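Local coordinates for protein putative enoyl-CoA hydratase/isomerase (Bordetella parapertussis, PDB 3ISA) that probably acts on acyl-CoA thioesters as a member of the crotonase-like enoyl-CoA hydratase/isomerase family, at residues R123-E128 / R178-Q183; L102-G107 / A188-A193. All blocks are in the same frame, centred on the assembly; numbering follows the deposited sequence. Where two conformers were deposited one is given.

Both contacts belong to the same mixed sheet of the crotonase-like fold, and their centres lie about 8 Å apart. Contact 1 pairs the strand holding 123-125 with the last strand of the sheet; contact 2 lays helix 186-197 over strand 100-105, the next neighbour inward. The two touch directly through probable backbone hydrogen bonds, Tyr124 O to Ala105 N at 3.0 Å and Thr126 N to Ala105 O at 3.1 Å. Since strand 179-180 leads straight into helix 186-197, the chain leaves the sheet edge and returns over its face. No active-site residue is assigned for this protein; the two contacts join the sheet edge and the covering helix.

Contact 1: R123-E128 / R178-Q183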
ATOM      1  N   ARG D 123      12.326  -0.227  26.776  1.00 19.19           N
ATOM      2  CA  ARG D 123      11.743   0.803  27.622  0.50 20.09           C
ATOM      3  C   ARG D 123      11.556   0.284  29.040  1.00 25.62           C
ATOM      4  O   ARG D 123      10.897  -0.736  29.247  1.00 28.25           O
ATOM      5  CB  ARG D 123      10.399   1.275  27.049  0.50 19.55           C
ATOM      6  CG  ARG D 123      10.457   1.748  25.605  0.50 19.02           C
ATOM      7  CD  ARG D 123       9.068   2.069  25.052  0.50 15.18           C
ATOM      8  NE  ARG D 123       8.213   0.888  24.934  0.50  7.56           N
ATOM      9  CZ  ARG D 123       8.271  -0.004  23.941  0.50 17.96           C
ATOM     10  NH1 ARG D 123       7.445  -1.052  23.934  0.50 18.01           N
ATOM     11  NH2 ARG D 123       9.150   0.140  22.952  0.50 16.62           N
ATOM     12  N   TYR D 124      12.148   0.993  29.999  1.00 22.97           N
ATOM     13  CA  TYR D 124      12.055   0.627  31.415  1.00 26.06           C
ATOM     14  C   TYR D 124      11.652   1.854  32.212  1.00 27.81           C
ATOM     15  O   TYR D 124      11.965   2.985  31.827  1.00 23.50           O
ATOM     16  CB  TYR D 124      13.402   0.107  31.939  1.00 22.47           C
ATOM     17  CG  TYR D 124      13.837  -1.226  31.373  1.00 29.56           C
ATOM     18  CD1 TYR D 124      13.481  -2.424  32.004  1.00 36.73           C
ATOM     19  CD2 TYR D 124      14.626  -1.296  30.226  1.00 30.58           C
ATOM     20  CE1 TYR D 124      13.887  -3.653  31.494  1.00 29.89           C
ATOM     21  CE2 TYR D 124      15.032  -2.515  29.705  1.00 32.79           C
ATOM     22  CZ  TYR D 124      14.662  -3.689  30.346  1.00 35.85           C
ATOM     23  OH  TYR D 124      15.062  -4.898  29.834  1.00 35.77           O
ATOM     24  N   CYS D 125      10.962   1.644  33.331  1.00 25.79           N
ATOM     25  CA  CYS D 125      10.692   2.758  34.227  1.00 24.04           C
ATOM     26  C   CYS D 125      10.771   2.333  35.694  1.00 28.09           C
ATOM     27  O   CYS D 125      10.762   1.143  35.991  1.00 29.16           O
ATOM     28  CB  CYS D 125       9.344   3.412  33.914  1.00 27.59           C
ATOM     29  SG  CYS D 125       7.891   2.414  34.310  1.00 28.36           S
ATOM     30  N   THR D 126      10.870   3.310  36.589  1.00 30.66           N
ATOM     31  CA  THR D 126      10.796   3.060  38.029  1.00 31.36           C
ATOM     32  C   THR D 126       9.355   2.663  38.399  1.00 32.10           C
ATOM     33  O   THR D 126       8.416   3.082  37.720  1.00 26.75           O
ATOM     34  CB  THR D 126      11.236   4.299  38.854  1.00 28.25           C
ATOM     35  OG1 THR D 126      10.493   5.458  38.443  1.00 29.78           O
ATOM     36  CG2 THR D 126      12.740   4.545  38.728  1.00 21.75           C
ATOM     37  N   PRO D 127       9.166   1.849  39.468  1.00 32.72           N
ATOM     38  CA  PRO D 127       7.799   1.460  39.875  1.00 32.32           C
ATOM     39  C   PRO D 127       6.873   2.633  40.196  1.00 34.14           C
ATOM     40  O   PRO D 127       5.655   2.484  40.123  1.00 39.61           O
ATOM     41  CB  PRO D 127       8.029   0.633  41.148  1.00 36.22           C
ATOM     42  CG  PRO D 127       9.409   0.143  41.046  1.00 40.06           C
ATOM     43  CD  PRO D 127      10.184   1.216  40.329  1.00 34.19           C
ATOM     44  N   GLU D 128       7.448   3.786  40.532  1.00 30.97           N
ATOM     45  CA  GLU D 128       6.690   4.985  40.880  1.00 33.43           C
ATOM     46  C   GLU D 128       6.441   5.936  39.685  1.00 30.56           C
ATOM     47  O   GLU D 128       5.802   6.979  39.851  1.00 33.38           O
ATOM     48  CB  GLU D 128       7.402   5.747  42.008  1.00 36.00           C
ATOM     49  CG  GLU D 128       7.755   4.901  43.244  1.00 53.02           C
ATOM     50  CD  GLU D 128       9.107   4.174  43.134  1.00 69.70           C
ATOM     51  OE1 GLU D 128       9.810   4.329  42.105  1.00 53.78           O
ATOM     52  OE2 GLU D 128       9.460   3.437  44.083  1.00 74.94           O
ATOM     53  N   ARG D 178       9.133  -2.781  29.201  1.00 28.31           N
ATOM     54  CA  ARG D 178       9.638  -4.156  29.296  1.00 32.47           C
ATOM     55  C   ARG D 178       9.458  -4.650  30.712  1.00 32.71           C
ATOM     56  O   ARG D 178       9.010  -5.773  30.946  1.00 35.12           O
ATOM     57  CB  ARG D 178      11.129  -4.209  28.975  1.00 33.01           C
ATOM     58  CG  ARG D 178      11.441  -4.508  27.551  1.00 42.58           C
ATOM     59  CD  ARG D 178      12.893  -4.179  27.232  1.00 51.76           C
ATOM     60  NE  ARG D 178      13.795  -5.323  27.388  1.00 63.17           N
ATOM     61  CZ  ARG D 178      14.058  -6.216  26.432  1.00 62.18           C
ATOM     62  NH1 ARG D 178      14.902  -7.216  26.667  1.00 56.40           N
ATOM     63  NH2 ARG D 178      13.478  -6.112  25.243  1.00 49.02           N
ATOM     64  N   ASP D 179       9.814  -3.782  31.650  1.00 28.73           N
ATOM     65  CA  ASP D 179       9.738  -4.082  33.058  1.00 36.00           C
ATOM     66  C   ASP D 179       9.915  -2.808  33.843  1.00 34.79           C
ATOM     67  O   ASP D 179      10.306  -1.764  33.300  1.00 27.77           O
ATOM     68  CB  ASP D 179      10.814  -5.098  33.466  1.00 37.85           C
ATOM     69  CG  ASP D 179      10.299  -6.106  34.484  1.00 54.02           C
ATOM     70  OD1 ASP D 179       9.770  -5.685  35.542  1.00 49.89           O
ATOM     71  OD2 ASP D 179      10.412  -7.320  34.211  1.00 61.98           O
ATOM     72  N   CYS D 180       9.606  -2.905  35.129  1.00 32.72           N
ATOM     73  CA  CYS D 180       9.906  -1.864  36.073  1.00 34.06           C
ATOM     74  C   CYS D 180      11.261  -2.158  36.687  1.00 37.92           C
ATOM     75  O   CYS D 180      11.618  -3.319  36.889  1.00 38.66           O
ATOM     76  CB  CYS D 180       8.813  -1.783  37.128  1.00 37.66           C
ATOM     77  SG  CYS D 180       7.256  -1.284  36.380  1.00 41.19           S
ATOM     78  N   ALA D 181      12.027  -1.105  36.949  1.00 34.52           N
ATOM     79  CA  ALA D 181      13.372  -1.257  37.481  1.00 33.75           C
ATOM     80  C   ALA D 181      13.780   0.006  38.209  1.00 34.84           C
ATOM     81  O   ALA D 181      13.666   1.114  37.669  1.00 31.38           O
ATOM     82  CB  ALA D 181      14.367  -1.574  36.368  1.00 34.08           C
ATOM     83  N   ALA D 182      14.251  -0.174  39.443  1.00 34.38           N
ATOM     84  CA  ALA D 182      14.792   0.918  40.244  1.00 33.46           C
ATOM     85  C   ALA D 182      16.019   1.479  39.534  1.00 31.43           C
ATOM     86  O   ALA D 182      16.681   0.762  38.773  1.00 35.76           O
ATOM     87  CB  ALA D 182      15.159   0.418  41.649  1.00 36.92           C
ATOM     88  N   GLN D 183      16.319   2.753  39.782  1.00 30.13           N
ATOM     89  CA  GLN D 183      17.485   3.420  39.171  1.00 32.76           C
ATOM     90  C   GLN D 183      18.821   2.715  39.419  1.00 35.22           C
ATOM     91  O   GLN D 183      19.711   2.759  38.565  1.00 32.88           O
ATOM     92  CB  GLN D 183      17.551   4.880  39.595  1.00 29.41           C
ATOM     93  CG  GLN D 183      16.386   5.699  39.038  1.00 36.37           C
ATOM     94  CD  GLN D 183      16.565   7.192  39.212  1.00 39.07           C
ATOM     95  OE1 GLN D 183      17.606   7.752  38.868  1.00 47.63           O
ATOM     96  NE2 GLN D 183      15.538   7.851  39.736  1.00 43.82           N
TER
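Cys125 O is the best-held polar atom, gripped twice from the 178-183 side. Ala181 N donates a hydrogen bond to it at 2.8 Å, with an N-H...O angle of 160° but from above the carbonyl plane, and Cys180 CA adds a CA-H...O contact at 3.1 Å. The return bond, Cys125 N to Asp179 O, is long at 3.5 Å and weak, so the parallel pairing of Cys125 with Cys180 leans on one strong bond. At the other end Arg178 N donates a hydrogen bond to Arg123 O at 2.7 Å, nearly along the C=O axis. Tyr124, whose CG lies anti to its carbonyl carbon, sets its ring obliquely across Arg178. That arginine touches it in two ways: CB sits over one ring face, 4.0 Å from the centroid and offset toward the rim, a CH-pi contact, while the chain bends at chi3 (93°) so that NE donates a hydrogen bond to Tyr124 OH at 2.8 Å. The hydroxyl lies close to the guanidinium plane, and the two flat groups are inclined by 62°, which rules out a parallel stack. On the opposite sheet face Cys125 SG and Cys180 SG stand 4.3 Å apart, too far for a disulfide. Past the strand, Thr126 CG2 rests against Gln183 CG at 3.8 Å. Arg178 also makes a cation-pi contact with Trp122; Arg123, whose NE bonds to Phe176 O, reaches Asp154 of a neighbouring subunit in a salt bridge through NH1. Short strand 179-180 thus edges the crotonase-like sheet beside strand 122-125, with helix 186-197 on Tyr124 and Ala181 and helix 168-173 over the cysteines.

Contact 2: L102-G107 / A188-A193; sequences LALAHG and ALIDAA
Leu102 CD2 is the main bump of this packing, and the hollow that receives it lies between two side chains of helix 186-197. Leu102 CG anti to the backbone N (chi1 167°), together with chi2 of 65°, puts the CD2 branch on the helix surface. There it lies 3.8 Å from Ala193 CB and 3.9 Å from Ile190 CG1, residues three apart and thus about one turn from each other. The small Ala193 methyl lets the leucine come close, while Leu102 and Ile190 cross at about a right angle. Leu104, two residues along the strand and on the same face, splits its fork between two partners: CD1 meets Ile190 CD1 at 4.0 Å, and CD2 faces Leu189 CD1 at a looser 4.3 Å. Ile190 therefore stands between both leucines, touching one with CG1 and the other with CG1 and CD1. The short axes run nearly antiparallel, 168° apart, with a closest approach of 10.1 Å, the spacing of a helix laid on a sheet. Strand 53-58 extends the bed, with Val55 meeting Leu104 and Ile190; Ala103 and Ala105 turn instead to Phe117 of helix 112-119. Backbone polar groups are used inside sheet and helix: Leu102 pairs through its backbone with Leu54 and Phe56, and Ala193 N donates to Leu189 O at 2.9 Å, an i to i-4 helix bond. Side-chain contact is thus wholly aliphatic, implying that complementary shape and burial, not directional bonds, set how the helix sits.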
ATOM      1  N   LEU D 102      17.377   2.690  23.981  1.00 20.12           N
ATOM      2  CA  LEU D 102      16.948   2.354  25.327  1.00 17.81           C
ATOM      3  C   LEU D 102      16.521   3.623  26.059  1.00 19.04           C
ATOM      4  O   LEU D 102      17.266   4.610  26.115  1.00 18.74           O
ATOM      5  CB  LEU D 102      18.086   1.641  26.092  1.00 13.59           C
ATOM      6  CG  LEU D 102      17.990   1.463  27.627  1.00 19.71           C
ATOM      7  CD1 LEU D 102      16.839   0.564  27.982  1.00 22.56           C
ATOM      8  CD2 LEU D 102      19.271   0.877  28.201  1.00 22.64           C
ATOM      9  N   ALA D 103      15.338   3.597  26.652  1.00 17.15           N
ATOM     10  CA  ALA D 103      14.881   4.736  27.428  1.00 15.28           C
ATOM     11  C   ALA D 103      14.630   4.301  28.867  1.00 19.44           C
ATOM     12  O   ALA D 103      14.163   3.192  29.111  1.00 22.39           O
ATOM     13  CB  ALA D 103      13.643   5.335  26.827  1.00 18.05           C
ATOM     14  N   LEU D 104      14.935   5.193  29.799  1.00 17.05           N
ATOM     15  CA  LEU D 104      14.834   4.908  31.217  1.00 19.71           C
ATOM     16  C   LEU D 104      14.090   6.061  31.869  1.00 22.17           C
ATOM     17  O   LEU D 104      14.625   7.173  31.976  1.00 21.76           O
ATOM     18  CB  LEU D 104      16.235   4.758  31.822  1.00 23.38           C
ATOM     19  CG  LEU D 104      17.127   3.631  31.285  1.00 18.44           C
ATOM     20  CD1 LEU D 104      18.590   3.896  31.659  1.00 25.84           C
ATOM     21  CD2 LEU D 104      16.671   2.260  31.759  1.00 22.81           C
ATOM     22  N   ALA D 105      12.833   5.811  32.243  1.00 22.14           N
ATOM     23  CA  ALA D 105      11.947   6.868  32.736  1.00 23.06           C
ATOM     24  C   ALA D 105      11.741   6.760  34.235  1.00 25.58           C
ATOM     25  O   ALA D 105      11.752   5.662  34.793  1.00 22.97           O
ATOM     26  CB  ALA D 105      10.600   6.811  32.057  1.00 27.32           C
ATOM     27  N   HIS D 106      11.547   7.914  34.860  1.00 25.40           N
ATOM     28  CA  HIS D 106      11.193   7.997  36.261  1.00 26.71           C
ATOM     29  C   HIS D 106      10.326   9.227  36.423  1.00 27.47           C
ATOM     30  O   HIS D 106      10.229  10.030  35.492  1.00 25.04           O
ATOM     31  CB  HIS D 106      12.443   8.001  37.171  1.00 27.92           C
ATOM     32  CG  HIS D 106      13.324   9.210  37.027  1.00 24.15           C
ATOM     33  ND1 HIS D 106      14.039   9.485  35.884  1.00 28.76           N
ATOM     34  CD2 HIS D 106      13.636  10.189  37.909  1.00 23.32           C
ATOM     35  CE1 HIS D 106      14.729  10.599  36.055  1.00 25.41           C
ATOM     36  NE2 HIS D 106      14.501  11.048  37.275  1.00 26.48           N
ATOM     37  N   GLY D 107       9.645   9.350  37.564  1.00 23.45           N
ATOM     38  CA  GLY D 107       8.835  10.528  37.843  1.00 24.71           C
ATOM     39  C   GLY D 107       7.636  10.672  36.910  1.00 24.67           C
ATOM     40  O   GLY D 107       7.228   9.704  36.239  1.00 24.35           O
ATOM     41  N   ALA D 188      23.206  -1.891  34.938  1.00 25.99           N
ATOM     42  CA  ALA D 188      23.187  -3.269  34.438  1.00 29.20           C
ATOM     43  C   ALA D 188      22.317  -3.440  33.179  1.00 27.10           C
ATOM     44  O   ALA D 188      22.677  -4.199  32.258  1.00 27.02           O
ATOM     45  CB  ALA D 188      22.752  -4.239  35.533  1.00 29.22           C
ATOM     46  N   LEU D 189      21.189  -2.731  33.137  1.00 28.23           N
ATOM     47  CA  LEU D 189      20.313  -2.742  31.955  1.00 28.73           C
ATOM     48  C   LEU D 189      21.012  -2.134  30.742  1.00 25.75           C
ATOM     49  O   LEU D 189      20.862  -2.620  29.617  1.00 24.57           O
ATOM     50  CB  LEU D 189      18.996  -2.011  32.240  1.00 29.02           C
ATOM     51  CG  LEU D 189      18.014  -2.670  33.214  1.00 36.16           C
ATOM     52  CD1 LEU D 189      16.826  -1.730  33.445  1.00 31.82           C
ATOM     53  CD2 LEU D 189      17.550  -4.033  32.719  1.00 33.21           C
ATOM     54  N   ILE D 190      21.793  -1.084  30.983  1.00 25.89           N
ATOM     55  CA  ILE D 190      22.550  -0.430  29.912  1.00 26.36           C
ATOM     56  C   ILE D 190      23.605  -1.380  29.351  1.00 25.69           C
ATOM     57  O   ILE D 190      23.730  -1.541  28.123  1.00 26.38           O
ATOM     58  CB  ILE D 190      23.176   0.905  30.381  1.00 25.46           C
ATOM     59  CG1 ILE D 190      22.057   1.906  30.679  1.00 26.15           C
ATOM     60  CG2 ILE D 190      24.149   1.463  29.307  1.00 19.26           C
ATOM     61  CD1 ILE D 190      22.507   3.177  31.404  1.00 26.95           C
ATOM     62  N   ASP D 191      24.335  -2.040  30.252  1.00 26.49           N
ATOM     63  CA  ASP D 191      25.325  -3.035  29.854  1.00 26.94           C
ATOM     64  C   ASP D 191      24.692  -4.162  29.035  1.00 24.98           C
ATOM     65  O   ASP D 191      25.258  -4.575  28.016  1.00 25.69           O
ATOM     66  CB  ASP D 191      26.052  -3.609  31.082  1.00 32.54           C
ATOM     67  CG  ASP D 191      27.037  -2.616  31.721  1.00 40.01           C
ATOM     68  OD1 ASP D 191      27.429  -1.615  31.079  1.00 36.58           O
ATOM     69  OD2 ASP D 191      27.432  -2.852  32.884  1.00 43.99           O
ATOM     70  N   ALA D 192      23.517  -4.641  29.460  1.00 23.56           N
ATOM     71  CA  ALA D 192      22.817  -5.703  28.733  1.00 26.47           C
ATOM     72  C   ALA D 192      22.388  -5.226  27.339  1.00 22.39           C
ATOM     73  O   ALA D 192      22.528  -5.962  26.350  1.00 24.14           O
ATOM     74  CB  ALA D 192      21.607  -6.205  29.527  1.00 27.15           C
ATOM     75  N   ALA D 193      21.854  -4.006  27.287  1.00 23.99           N
ATOM     76  CA  ALA D 193      21.479  -3.361  26.020  1.00 21.97           C
ATOM     77  C   ALA D 193      22.683  -3.180  25.103  1.00 21.54           C
ATOM     78  O   ALA D 193      22.590  -3.452  23.908  1.00 19.82           O
ATOM     79  CB  ALA D 193      20.770  -2.034  26.273  1.00 20.95           C
TER